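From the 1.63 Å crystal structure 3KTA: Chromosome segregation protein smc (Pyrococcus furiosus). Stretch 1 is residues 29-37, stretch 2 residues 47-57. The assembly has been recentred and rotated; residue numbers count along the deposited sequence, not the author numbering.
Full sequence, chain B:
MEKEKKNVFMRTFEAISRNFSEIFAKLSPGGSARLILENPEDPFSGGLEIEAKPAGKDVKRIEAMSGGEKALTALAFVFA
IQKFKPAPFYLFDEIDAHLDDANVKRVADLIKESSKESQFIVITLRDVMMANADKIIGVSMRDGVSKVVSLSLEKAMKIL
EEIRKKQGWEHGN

Stretch 1 29-37: PGGSARLIL
Stretch 2 47-57: GLEIEAKPAGK

The buried face, formed by Ala-33, Leu-35, Leu-37, Leu-48, Ile-50 and Ala-52, is wholly apolar: Ala-33 CB meets Ala-52 CB at 3.9 Å, Leu-35 CD2 meets Ile-50 CG1 at 3.9 Å, and Leu-35 CB lies 4.0 Å from Leu-48 CD2. Leu-35, Leu-37 and Ile-50 are all m,t; Leu-48 is t,t. Ala-33 CA and Ala-52 CA come within 4.1 Å, a spacing that the small alanines suit. Strands 32-37 and 48-53 pair antiparallel (152° between directions, axes 4.6 Å apart at closest), with extended backbones and 726 Å² buried in total.

Three hydrogen-bonded pairs alternate with these. Ser-32 N reaches Lys-53 O (2.9 Å) and Lys-53 N Ser-32 O (2.7 Å); Arg-34 N reaches Glu-51 O (2.8 Å) and Glu-51 N Arg-34 O (3.0 Å); Ile-36 N reaches Glu-49 O (2.9 Å) and Glu-49 N Ile-36 O (2.8 Å).

Their side chains line the other, more exposed face. Ile-36 (m,t) packs CD1 on Glu-51 CB at 3.7 Å. Arg-34 (m,t,m) curls back, giving Glu-51 OE1 a salt bridge from NH2 (2.8 Å) and a hydrogen bond from NE (3.2 Å); Glu-51 is t,t.

A type I turn runs from Lys-53 (m,t,t,t) to Gly-56, closed by Gly-56 N to Lys-53 O at 2.9 Å; the phi/psi of Gly-56, 99/-29°, calls for glycine. A CB on Gly-31 would clash with Pro-54 O. One water links Ser-32 OG (p; 2.7 Å) to Gly-56 O (2.6 Å).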

# COMPACT_ATOMS: atom_id res chain seq x y z
N PRO B 29 7.31 -22.51 -3.13
CA PRO B 29 7.74 -23.82 -2.62
C PRO B 29 8.83 -24.43 -3.51
O PRO B 29 8.71 -24.40 -4.74
CB PRO B 29 6.45 -24.64 -2.66
CG PRO B 29 5.36 -23.62 -2.49
CD PRO B 29 5.84 -22.40 -3.24
N GLY B 30 9.88 -24.94 -2.88
CA GLY B 30 11.00 -25.51 -3.62
C GLY B 30 12.05 -24.50 -4.03
O GLY B 30 13.11 -24.87 -4.54
N GLY B 31 11.77 -23.22 -3.82
CA GLY B 31 12.72 -22.18 -4.17
C GLY B 31 13.36 -21.58 -2.93
O GLY B 31 12.97 -21.88 -1.80
N SER B 32 14.36 -20.74 -3.13
CA SER B 32 15.04 -20.08 -2.02
C SER B 32 15.59 -18.73 -2.46
O SER B 32 15.78 -18.48 -3.65
CB SER B 32 16.17 -20.96 -1.49
OG SER B 32 17.24 -21.06 -2.42
N ALA B 33 15.84 -17.86 -1.49
CA ALA B 33 16.42 -16.56 -1.81
C ALA B 33 17.15 -15.99 -0.61
O ALA B 33 16.90 -16.38 0.53
CB ALA B 33 15.35 -15.59 -2.30
N ARG B 34 18.07 -15.05 -0.88
CA ARG B 34 18.88 -14.42 0.17
C ARG B 34 18.99 -12.92 -0.04
O ARG B 34 18.95 -12.42 -1.17
CB ARG B 34 20.32 -14.97 0.17
CG ARG B 34 20.51 -16.38 0.63
CD ARG B 34 22.02 -16.66 0.74
NE ARG B 34 22.72 -16.44 -0.52
CZ ARG B 34 23.89 -15.83 -0.64
NH1 ARG B 34 24.53 -15.36 0.43
NH2 ARG B 34 24.44 -15.68 -1.84
N LEU B 35 19.14 -12.20 1.06
CA LEU B 35 19.62 -10.82 1.05
C LEU B 35 21.12 -10.83 1.30
O LEU B 35 21.61 -11.58 2.16
CB LEU B 35 18.93 -9.98 2.12
CG LEU B 35 17.40 -9.89 2.10
CD1 LEU B 35 16.93 -8.87 3.11
CD2 LEU B 35 16.90 -9.54 0.70
N ILE B 36 21.85 -10.00 0.57
CA ILE B 36 23.31 -9.97 0.69
C ILE B 36 23.79 -8.54 0.81
O ILE B 36 23.44 -7.71 -0.01
CB ILE B 36 23.95 -10.59 -0.57
CG1 ILE B 36 23.39 -11.99 -0.82
CG2 ILE B 36 25.47 -10.61 -0.44
CD1 ILE B 36 23.77 -12.56 -2.15
N LEU B 37 24.57 -8.24 1.85
CA LEU B 37 25.20 -6.92 1.95
C LEU B 37 26.40 -6.89 1.00
O LEU B 37 27.24 -7.78 1.03
CB LEU B 37 25.65 -6.64 3.38
CG LEU B 37 24.51 -6.42 4.39
CD1 LEU B 37 25.02 -6.38 5.83
CD2 LEU B 37 23.75 -5.14 4.06
N GLY B 47 25.64 -1.53 -1.00
CA GLY B 47 24.20 -1.72 -1.13
C GLY B 47 23.71 -3.04 -0.55
O GLY B 47 24.44 -3.77 0.12
N LEU B 48 22.45 -3.34 -0.81
CA LEU B 48 21.87 -4.59 -0.33
C LEU B 48 21.27 -5.30 -1.54
O LEU B 48 20.36 -4.78 -2.20
CB LEU B 48 20.83 -4.29 0.76
CG LEU B 48 20.20 -5.44 1.55
CD1 LEU B 48 19.55 -4.91 2.81
CD2 LEU B 48 19.20 -6.20 0.70
N GLU B 49 21.81 -6.47 -1.85
CA GLU B 49 21.41 -7.18 -3.06
C GLU B 49 20.42 -8.29 -2.74
O GLU B 49 20.36 -8.75 -1.62
CB GLU B 49 22.63 -7.78 -3.77
CG GLU B 49 23.14 -6.95 -4.94
CD GLU B 49 22.28 -7.08 -6.20
OE1 GLU B 49 21.06 -7.34 -6.09
OE2 GLU B 49 22.84 -6.92 -7.30
N ILE B 50 19.66 -8.70 -3.75
CA ILE B 50 18.79 -9.86 -3.63
C ILE B 50 19.32 -10.92 -4.57
O ILE B 50 19.61 -10.63 -5.73
CB ILE B 50 17.34 -9.51 -4.03
CG1 ILE B 50 16.76 -8.49 -3.06
CG2 ILE B 50 16.48 -10.78 -4.07
CD1 ILE B 50 15.39 -7.98 -3.44
N GLU B 51 19.47 -12.14 -4.07
CA GLU B 51 19.84 -13.28 -4.89
C GLU B 51 18.80 -14.38 -4.74
O GLU B 51 18.61 -14.93 -3.66
CB GLU B 51 21.23 -13.80 -4.50
CG GLU B 51 21.58 -15.13 -5.13
CD GLU B 51 22.81 -15.74 -4.50
OE1 GLU B 51 22.66 -16.72 -3.74
OE2 GLU B 51 23.92 -15.24 -4.77
N ALA B 52 18.13 -14.71 -5.84
CA ALA B 52 17.04 -15.67 -5.77
C ALA B 52 17.24 -16.90 -6.66
O ALA B 52 17.78 -16.82 -7.76
CB ALA B 52 15.71 -14.99 -6.09
N LYS B 53 16.80 -18.04 -6.15
CA LYS B 53 16.78 -19.30 -6.88
C LYS B 53 15.34 -19.77 -6.87
O LYS B 53 14.94 -20.51 -5.99
CB LYS B 53 17.63 -20.34 -6.16
CG LYS B 53 19.09 -19.95 -5.95
CD LYS B 53 19.83 -20.99 -5.11
CE LYS B 53 21.28 -20.59 -4.92
NZ LYS B 53 22.02 -21.62 -4.13
N PRO B 54 14.54 -19.31 -7.84
CA PRO B 54 13.10 -19.62 -7.91
C PRO B 54 12.81 -21.12 -7.86
O PRO B 54 11.79 -21.52 -7.28
CB PRO B 54 12.69 -19.04 -9.27
CG PRO B 54 13.64 -17.92 -9.50
CD PRO B 54 14.96 -18.38 -8.90
N ALA B 55 13.69 -21.93 -8.43
CA ALA B 55 13.50 -23.39 -8.43
C ALA B 55 14.41 -24.12 -7.45
O ALA B 55 14.45 -25.36 -7.43
CB ALA B 55 13.66 -23.95 -9.85
N GLY B 56 15.16 -23.37 -6.64
CA GLY B 56 15.88 -23.95 -5.52
C GLY B 56 17.35 -24.21 -5.77
O GLY B 56 18.16 -24.21 -4.83
N LYS B 57 17.69 -24.48 -7.02
CA LYS B 57 19.09 -24.57 -7.41
C LYS B 57 19.25 -23.71 -8.65
O LYS B 57 18.38 -23.69 -9.52
CB LYS B 57 19.47 -26.02 -7.70
CG LYS B 57 18.84 -26.61 -8.95
O HOH W 1 10.37 -23.91 -7.34
O HOH W 2 17.85 -23.71 -2.32